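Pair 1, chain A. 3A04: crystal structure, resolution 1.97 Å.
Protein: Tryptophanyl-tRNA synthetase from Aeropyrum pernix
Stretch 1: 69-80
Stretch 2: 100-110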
# COMPACT_ATOMS: atom_id res chain seq x y z
N GLU A 69 25.78 -18.94 7.59
CA GLU A 69 24.39 -18.41 7.54
C GLU A 69 23.84 -18.58 6.06
O GLU A 69 24.65 -18.48 5.12
CB GLU A 69 24.34 -16.92 8.01
CG GLU A 69 24.24 -16.64 9.60
CD GLU A 69 24.25 -15.13 10.05
OE1 GLU A 69 23.27 -14.43 10.39
OE2 GLU A 69 25.34 -14.64 10.19
N ARG A 70 22.55 -18.88 5.86
CA ARG A 70 22.03 -18.91 4.45
C ARG A 70 21.84 -17.43 4.05
O ARG A 70 21.29 -16.65 4.86
CB ARG A 70 20.74 -19.72 4.28
CG ARG A 70 20.37 -19.98 2.75
CD ARG A 70 21.24 -21.00 2.02
NE ARG A 70 20.86 -21.23 0.60
CZ ARG A 70 19.64 -21.62 0.16
NH1 ARG A 70 18.60 -21.78 1.01
NH2 ARG A 70 19.44 -21.78 -1.14
N VAL A 71 22.38 -17.03 2.88
CA VAL A 71 22.33 -15.61 2.37
C VAL A 71 21.45 -15.57 1.10
O VAL A 71 21.20 -16.63 0.54
CB VAL A 71 23.69 -14.96 2.10
CG1 VAL A 71 24.41 -14.71 3.41
CG2 VAL A 71 24.65 -15.81 1.12
N ALA A 72 20.99 -14.40 0.69
CA ALA A 72 20.00 -14.31 -0.39
C ALA A 72 20.36 -13.22 -1.39
O ALA A 72 21.11 -12.30 -1.09
CB ALA A 72 18.55 -14.06 0.17
N VAL A 73 19.83 -13.37 -2.59
CA VAL A 73 19.89 -12.31 -3.57
C VAL A 73 18.47 -12.10 -4.03
O VAL A 73 17.68 -13.08 -4.12
CB VAL A 73 20.87 -12.68 -4.79
CG1 VAL A 73 20.49 -14.02 -5.46
CG2 VAL A 73 20.84 -11.53 -5.82
N LEU A 74 18.12 -10.85 -4.34
CA LEU A 74 16.78 -10.50 -4.71
C LEU A 74 16.86 -9.58 -5.91
O LEU A 74 17.72 -8.67 -5.94
CB LEU A 74 16.10 -9.75 -3.49
CG LEU A 74 14.73 -9.31 -4.07
CD1 LEU A 74 13.47 -9.95 -3.62
CD2 LEU A 74 14.59 -7.76 -4.36
N THR A 75 15.98 -9.75 -6.92
CA THR A 75 15.83 -8.68 -7.88
C THR A 75 14.38 -8.67 -8.35
O THR A 75 13.62 -9.62 -8.08
CB THR A 75 16.79 -8.92 -9.14
OG1 THR A 75 16.72 -7.79 -10.00
CG2 THR A 75 16.28 -10.16 -9.92
N GLY A 76 13.98 -7.62 -9.05
CA GLY A 76 12.65 -7.57 -9.61
C GLY A 76 12.66 -7.36 -11.11
O GLY A 76 13.60 -6.75 -11.65
N PHE A 77 11.57 -7.79 -11.77
CA PHE A 77 11.35 -7.61 -13.23
C PHE A 77 9.95 -7.04 -13.45
O PHE A 77 8.93 -7.47 -12.84
CB PHE A 77 11.45 -8.94 -14.01
CG PHE A 77 12.84 -9.53 -14.04
CD1 PHE A 77 13.26 -10.35 -13.03
CD2 PHE A 77 13.74 -9.16 -15.01
CE1 PHE A 77 14.59 -10.82 -12.95
CE2 PHE A 77 15.11 -9.73 -15.01
CZ PHE A 77 15.49 -10.50 -13.97
N MET A 78 9.93 -6.05 -14.31
CA MET A 78 8.72 -5.43 -14.88
C MET A 78 8.20 -6.33 -16.00
O MET A 78 8.95 -6.57 -16.99
CB MET A 78 9.09 -4.03 -15.42
CG MET A 78 7.93 -3.30 -16.20
SD MET A 78 6.36 -3.22 -15.31
CE MET A 78 6.87 -2.19 -13.96
N PRO A 79 6.97 -6.87 -15.86
CA PRO A 79 6.47 -7.80 -16.91
C PRO A 79 5.86 -7.04 -18.07
O PRO A 79 4.66 -7.02 -18.21
CB PRO A 79 5.38 -8.60 -16.20
CG PRO A 79 4.79 -7.57 -15.14
CD PRO A 79 6.07 -6.85 -14.67
N SER A 80 6.72 -6.42 -18.89
CA SER A 80 6.30 -5.63 -19.99
C SER A 80 7.28 -5.98 -21.12
O SER A 80 8.51 -5.93 -20.88
CB SER A 80 6.59 -4.17 -19.64
OG SER A 80 6.03 -3.36 -20.66
N ASN A 100 26.29 -20.94 -6.13
CA ASN A 100 27.20 -20.80 -4.94
C ASN A 100 26.43 -20.72 -3.60
O ASN A 100 26.95 -20.31 -2.59
CB ASN A 100 28.14 -19.63 -5.15
CG ASN A 100 29.18 -19.93 -6.18
OD1 ASN A 100 30.19 -20.58 -5.86
ND2 ASN A 100 28.94 -19.54 -7.44
N GLY A 101 25.21 -21.21 -3.58
CA GLY A 101 24.52 -21.36 -2.32
C GLY A 101 23.52 -20.25 -1.97
O GLY A 101 22.80 -20.39 -0.96
N PHE A 102 23.39 -19.16 -2.76
CA PHE A 102 22.42 -18.07 -2.36
C PHE A 102 21.01 -18.49 -2.59
O PHE A 102 20.72 -19.10 -3.65
CB PHE A 102 22.69 -16.76 -3.16
CG PHE A 102 23.89 -16.03 -2.76
CD1 PHE A 102 25.13 -16.63 -2.76
CD2 PHE A 102 23.78 -14.65 -2.42
CE1 PHE A 102 26.27 -15.89 -2.39
CE2 PHE A 102 24.89 -13.91 -2.01
CZ PHE A 102 26.15 -14.51 -1.99
N LYS A 103 20.08 -18.10 -1.67
CA LYS A 103 18.67 -18.25 -1.96
C LYS A 103 18.30 -17.13 -2.94
O LYS A 103 18.57 -15.96 -2.70
CB LYS A 103 17.84 -18.13 -0.63
CG LYS A 103 16.32 -18.30 -0.83
CD LYS A 103 15.83 -19.72 -1.27
CE LYS A 103 14.36 -19.67 -1.46
NZ LYS A 103 13.79 -21.07 -1.76
N VAL A 104 17.65 -17.45 -4.04
CA VAL A 104 17.26 -16.42 -5.00
C VAL A 104 15.76 -16.11 -4.87
O VAL A 104 14.91 -17.03 -4.83
CB VAL A 104 17.51 -16.91 -6.50
CG1 VAL A 104 17.15 -15.82 -7.50
CG2 VAL A 104 19.01 -17.33 -6.67
N PHE A 105 15.46 -14.81 -4.83
CA PHE A 105 14.11 -14.31 -4.84
C PHE A 105 13.97 -13.49 -6.09
O PHE A 105 14.79 -12.61 -6.36
CB PHE A 105 13.84 -13.38 -3.62
CG PHE A 105 13.78 -14.12 -2.29
CD1 PHE A 105 14.92 -14.38 -1.56
CD2 PHE A 105 12.53 -14.60 -1.80
CE1 PHE A 105 14.84 -15.05 -0.31
CE2 PHE A 105 12.43 -15.28 -0.55
CZ PHE A 105 13.62 -15.49 0.18
N VAL A 106 12.88 -13.71 -6.80
CA VAL A 106 12.58 -12.94 -8.00
C VAL A 106 11.21 -12.32 -7.86
O VAL A 106 10.19 -13.03 -7.80
CB VAL A 106 12.61 -13.83 -9.28
CG1 VAL A 106 12.23 -12.93 -10.49
CG2 VAL A 106 14.06 -14.37 -9.51
N ALA A 107 11.16 -10.99 -7.80
CA ALA A 107 9.87 -10.33 -7.69
C ALA A 107 9.38 -9.98 -9.11
O ALA A 107 10.15 -9.47 -9.93
CB ALA A 107 10.02 -9.02 -6.87
N ILE A 108 8.10 -10.25 -9.36
CA ILE A 108 7.39 -9.72 -10.50
C ILE A 108 6.64 -8.48 -10.14
O ILE A 108 5.68 -8.51 -9.32
CB ILE A 108 6.44 -10.80 -11.08
CG1 ILE A 108 7.19 -12.12 -11.34
CG2 ILE A 108 5.61 -10.22 -12.25
CD1 ILE A 108 8.28 -12.10 -12.56
N ALA A 109 7.03 -7.36 -10.77
CA ALA A 109 6.40 -6.05 -10.51
C ALA A 109 5.08 -5.81 -11.13
O ALA A 109 4.92 -4.80 -11.80
CB ALA A 109 7.45 -4.89 -10.86
N ASP A 110 4.09 -6.73 -10.93
CA ASP A 110 2.80 -6.58 -11.57
C ASP A 110 1.92 -5.48 -10.99
O ASP A 110 1.05 -4.96 -11.69
CB ASP A 110 2.00 -7.95 -11.54
CG ASP A 110 1.49 -8.32 -10.13
OD1 ASP A 110 2.27 -8.25 -9.13
OD2 ASP A 110 0.29 -8.78 -9.99
O HOH W 1 21.30 -21.97 -3.64
O HOH W 2 23.62 -19.06 1.47

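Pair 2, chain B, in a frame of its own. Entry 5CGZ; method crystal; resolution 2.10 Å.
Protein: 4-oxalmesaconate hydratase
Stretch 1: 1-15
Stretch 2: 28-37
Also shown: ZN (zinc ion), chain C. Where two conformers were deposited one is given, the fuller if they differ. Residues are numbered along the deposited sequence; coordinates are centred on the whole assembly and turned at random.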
# COMPACT_ATOMS: atom_id res chain seq x y z
N MET B 1 -30.12 13.98 -24.09
CA MET B 1 -28.80 14.52 -24.40
C MET B 1 -27.71 13.84 -23.59
O MET B 1 -27.95 13.40 -22.47
CB MET B 1 -28.77 16.02 -24.14
CG MET B 1 -27.46 16.65 -24.61
SD MET B 1 -27.64 18.41 -24.90
CE MET B 1 -25.94 18.92 -25.19
N LYS B 2 -26.51 13.75 -24.15
CA LYS B 2 -25.36 13.28 -23.39
C LYS B 2 -25.11 14.25 -22.25
O LYS B 2 -25.23 15.47 -22.42
CB LYS B 2 -24.13 13.15 -24.29
CG LYS B 2 -24.25 12.04 -25.34
CD LYS B 2 -23.24 12.22 -26.46
CE LYS B 2 -21.83 11.96 -25.99
NZ LYS B 2 -21.72 10.56 -25.46
N SER B 3 -24.76 13.72 -21.09
CA SER B 3 -24.58 14.56 -19.90
C SER B 3 -23.47 14.02 -19.00
O SER B 3 -23.04 12.88 -19.14
CB SER B 3 -25.89 14.65 -19.13
OG SER B 3 -26.19 13.38 -18.55
N ALA B 4 -23.00 14.86 -18.08
CA ALA B 4 -22.02 14.43 -17.08
C ALA B 4 -22.08 15.37 -15.89
O ALA B 4 -22.65 16.46 -15.97
CB ALA B 4 -20.59 14.39 -17.68
N LEU B 5 -21.49 14.93 -14.78
CA LEU B 5 -21.69 15.57 -13.49
C LEU B 5 -20.37 15.87 -12.79
O LEU B 5 -19.46 15.04 -12.78
CB LEU B 5 -22.57 14.68 -12.60
CG LEU B 5 -22.80 15.16 -11.17
CD1 LEU B 5 -23.66 16.43 -11.17
CD2 LEU B 5 -23.44 14.06 -10.31
N VAL B 6 -20.28 17.05 -12.20
CA VAL B 6 -19.14 17.40 -11.38
C VAL B 6 -19.64 17.72 -9.97
O VAL B 6 -20.54 18.54 -9.81
CB VAL B 6 -18.36 18.60 -11.96
CG1 VAL B 6 -17.19 19.00 -11.05
CG2 VAL B 6 -17.88 18.27 -13.36
N VAL B 7 -19.09 17.04 -8.96
CA VAL B 7 -19.45 17.34 -7.57
C VAL B 7 -18.29 18.04 -6.86
O VAL B 7 -17.26 17.43 -6.55
CB VAL B 7 -19.84 16.09 -6.80
CG1 VAL B 7 -20.28 16.46 -5.39
CG2 VAL B 7 -20.96 15.37 -7.54
N SER B 8 -18.49 19.33 -6.60
CA SER B 8 -17.48 20.23 -6.07
C SER B 8 -17.76 20.53 -4.59
O SER B 8 -18.86 20.98 -4.26
CB SER B 8 -17.48 21.51 -6.91
OG SER B 8 -16.47 22.41 -6.54
N ALA B 9 -16.80 20.28 -3.69
CA ALA B 9 -17.06 20.53 -2.26
C ALA B 9 -17.32 22.02 -1.99
O ALA B 9 -18.25 22.39 -1.27
CB ALA B 9 -15.90 20.05 -1.41
N HIS B 10 -16.46 22.85 -2.57
CA HIS B 10 -16.55 24.29 -2.44
C HIS B 10 -16.71 24.86 -3.84
O HIS B 10 -16.28 24.24 -4.81
CB HIS B 10 -15.30 24.83 -1.75
CG HIS B 10 -14.91 24.06 -0.53
ND1 HIS B 10 -13.77 23.28 -0.46
CD2 HIS B 10 -15.54 23.91 0.67
CE1 HIS B 10 -13.70 22.71 0.73
NE2 HIS B 10 -14.76 23.07 1.43
N SER B 11 -17.32 26.04 -3.95
CA SER B 11 -17.70 26.56 -5.26
C SER B 11 -16.53 26.75 -6.23
O SER B 11 -16.71 26.58 -7.43
CB SER B 11 -18.47 27.89 -5.10
OG SER B 11 -17.73 28.84 -4.36
N ALA B 12 -15.33 27.06 -5.74
CA ALA B 12 -14.20 27.31 -6.65
C ALA B 12 -13.53 26.04 -7.20
O ALA B 12 -12.85 26.06 -8.23
CB ALA B 12 -13.15 28.18 -5.97
N ASP B 13 -13.72 24.92 -6.50
CA ASP B 13 -12.99 23.71 -6.84
C ASP B 13 -13.18 23.23 -8.27
O ASP B 13 -12.22 22.81 -8.90
CB ASP B 13 -13.35 22.61 -5.86
CG ASP B 13 -12.62 22.75 -4.54
OD1 ASP B 13 -13.28 22.84 -3.48
OD2 ASP B 13 -11.37 22.78 -4.58
N PHE B 14 -14.41 23.29 -8.79
CA PHE B 14 -14.62 22.76 -10.13
C PHE B 14 -13.87 23.60 -11.16
O PHE B 14 -13.53 23.11 -12.23
CB PHE B 14 -16.12 22.66 -10.48
CG PHE B 14 -16.78 23.99 -10.79
CD1 PHE B 14 -17.37 24.74 -9.78
CD2 PHE B 14 -16.87 24.45 -12.10
CE1 PHE B 14 -18.00 25.95 -10.06
CE2 PHE B 14 -17.50 25.67 -12.39
CZ PHE B 14 -18.06 26.42 -11.38
N VAL B 15 -13.58 24.86 -10.82
CA VAL B 15 -12.87 25.72 -11.76
C VAL B 15 -11.38 25.34 -11.82
O VAL B 15 -10.85 25.10 -12.90
CB VAL B 15 -13.02 27.23 -11.39
CG1 VAL B 15 -12.19 28.10 -12.33
CG2 VAL B 15 -14.49 27.63 -11.45
N GLN B 28 -18.11 18.58 -26.95
CA GLN B 28 -18.46 17.30 -27.54
C GLN B 28 -19.96 17.02 -27.49
O GLN B 28 -20.40 15.91 -27.81
CB GLN B 28 -17.70 16.17 -26.84
CG GLN B 28 -16.23 16.12 -27.22
CD GLN B 28 -15.44 15.17 -26.35
OE1 GLN B 28 -15.94 14.10 -25.97
NE2 GLN B 28 -14.22 15.55 -26.01
N GLY B 29 -20.74 18.02 -27.07
CA GLY B 29 -22.18 17.84 -27.02
C GLY B 29 -22.73 17.32 -25.70
O GLY B 29 -23.85 16.78 -25.65
N TYR B 30 -21.96 17.47 -24.63
CA TYR B 30 -22.40 17.07 -23.29
C TYR B 30 -23.08 18.22 -22.57
O TYR B 30 -22.59 19.36 -22.60
CB TYR B 30 -21.24 16.60 -22.42
CG TYR B 30 -20.71 15.22 -22.72
CD1 TYR B 30 -19.91 14.99 -23.83
CD2 TYR B 30 -20.99 14.16 -21.88
CE1 TYR B 30 -19.40 13.74 -24.10
CE2 TYR B 30 -20.49 12.89 -22.14
CZ TYR B 30 -19.70 12.69 -23.24
OH TYR B 30 -19.20 11.44 -23.51
N ALA B 31 -24.21 17.92 -21.93
CA ALA B 31 -24.79 18.84 -20.95
C ALA B 31 -24.05 18.63 -19.64
O ALA B 31 -24.32 17.68 -18.90
CB ALA B 31 -26.29 18.60 -20.79
N MET B 32 -23.09 19.51 -19.38
CA MET B 32 -22.29 19.41 -18.17
C MET B 32 -23.00 20.10 -17.02
O MET B 32 -23.37 21.26 -17.12
CB MET B 32 -20.91 20.03 -18.40
CG MET B 32 -20.07 19.32 -19.48
SD MET B 32 -19.77 17.57 -19.11
CE MET B 32 -19.01 17.71 -17.48
N HIS B 33 -23.20 19.37 -15.92
CA HIS B 33 -23.82 19.94 -14.73
C HIS B 33 -22.88 19.90 -13.53
O HIS B 33 -22.25 18.87 -13.25
CB HIS B 33 -25.12 19.21 -14.38
CG HIS B 33 -25.87 19.84 -13.25
ND1 HIS B 33 -26.34 21.14 -13.30
CD2 HIS B 33 -26.22 19.36 -12.03
CE1 HIS B 33 -26.95 21.43 -12.17
NE2 HIS B 33 -26.89 20.37 -11.37
N VAL B 34 -22.81 21.01 -12.80
CA VAL B 34 -21.97 21.11 -11.62
C VAL B 34 -22.83 21.29 -10.36
O VAL B 34 -23.70 22.17 -10.31
CB VAL B 34 -20.99 22.30 -11.74
CG1 VAL B 34 -20.17 22.47 -10.46
CG2 VAL B 34 -20.07 22.10 -12.93
N VAL B 35 -22.59 20.45 -9.37
CA VAL B 35 -23.13 20.68 -8.03
C VAL B 35 -22.01 21.21 -7.12
O VAL B 35 -21.00 20.53 -6.93
CB VAL B 35 -23.72 19.41 -7.39
CG1 VAL B 35 -24.10 19.69 -5.94
CG2 VAL B 35 -24.92 18.91 -8.17
N CYS B 36 -22.20 22.41 -6.58
CA CYS B 36 -21.33 22.95 -5.53
C CYS B 36 -21.98 22.74 -4.18
O CYS B 36 -22.99 23.38 -3.88
CB CYS B 36 -21.05 24.43 -5.75
SG CYS B 36 -20.23 24.83 -7.30
N LEU B 37 -21.41 21.87 -3.36
CA LEU B 37 -22.06 21.52 -2.10
C LEU B 37 -22.06 22.71 -1.14
O LEU B 37 -23.00 22.89 -0.36
CB LEU B 37 -21.37 20.30 -1.46
CG LEU B 37 -21.48 19.00 -2.26
CD1 LEU B 37 -20.59 17.91 -1.65
CD2 LEU B 37 -22.92 18.52 -2.34
ZN ZN C . -12.22 23.06 -1.80
O HOH W 3 -10.07 24.20 -2.34

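Both pairs are two neighbouring parallel strands of a sheet. The strand axes cross at -21° in pair 1 and -20° in pair 2. The central backbones superpose with an RMSD of 0.4 Å over 14 residues. The register is the same: A:Ala72 lies beside A:Lys103, as B:Ser3 lies beside B:Ala31.

The hydrogen-bond ladder also matches. In pair 1 it opens with A:Lys103 N to A:Val71 O at 2.9 Å and closes with A:Ala109 N to A:Phe77 O at 2.8 Å. In pair 2 it runs from B:Ala31 N to B:Lys2 O at 2.7 Å, to B:Leu37 N to B:Ser8 O at 2.8 Å. Each has seven backbone bonds, and the same ladder forms under different side chains.

Before the second strand, A:Gly101 matches B:Gly29. Phi is positive at both, and a CB would be jammed against the preceding carbonyl. A:Arg70 and B:Met1 both reach this glycine. A:Arg70 NE donates to A:Gly101 O at 2.6 Å; B:Met1 CE cannot donate in this way and makes a tight, non-hydrogen-bonding contact with B:Gly29 O at 3.0 Å.

A:Phe102 and B:Tyr30 place their rings alike. A:Val71 CG2 sits over the face of A:Phe102, 3.6 Å from the ring centroid. B:Lys2 covers B:Tyr30 with its aliphatic part, CB lying 4.2 Å from the ring centroid.

One sheet face carries A:Val73, A:Thr75, A:Phe77, A:Val104, A:Val106 and A:Ile108. At its first step A:Val73 CG1 meets A:Val104 CG2 at 3.8 Å. In pair 2 the small B:Ala4 is met by the longer B:Met32, with CB to SD at 3.6 Å. A:Val106 and B:Val34 coincide closely, yet each meets a phenylalanine from a different position. A:Phe77 CD1 approaches A:Val106 CG1 at 3.8 Å, with the ring edge toward the methyl. B:Ser8 is the match of A:Phe77 and has no ring to offer. Instead B:Phe14, from the following helix, lays its ring face on B:Val34, CD1 to CG1 at 3.7 Å. The same ring also touches B:Cys36, CE1 to SG at 3.7 Å.

On the other face, A:Leu74 and B:Leu5 both use chi1 t and bring their ends nearer the partner strand. A:Leu74 CD1 packs on A:Phe105 CB at 3.4 Å. B:Leu5 CD1 lies 4.0 Å from B:His33 CD2 and 4.1 Å from B:Val35 CG2. Next come A:Gly76 beside A:Ala107, and the bulkier B:Val7 beside B:Val35. B:Val7 CG1 reaches B:Leu37 CD1 at 4.0 Å; A:Gly76 has no side chain to make such a contact.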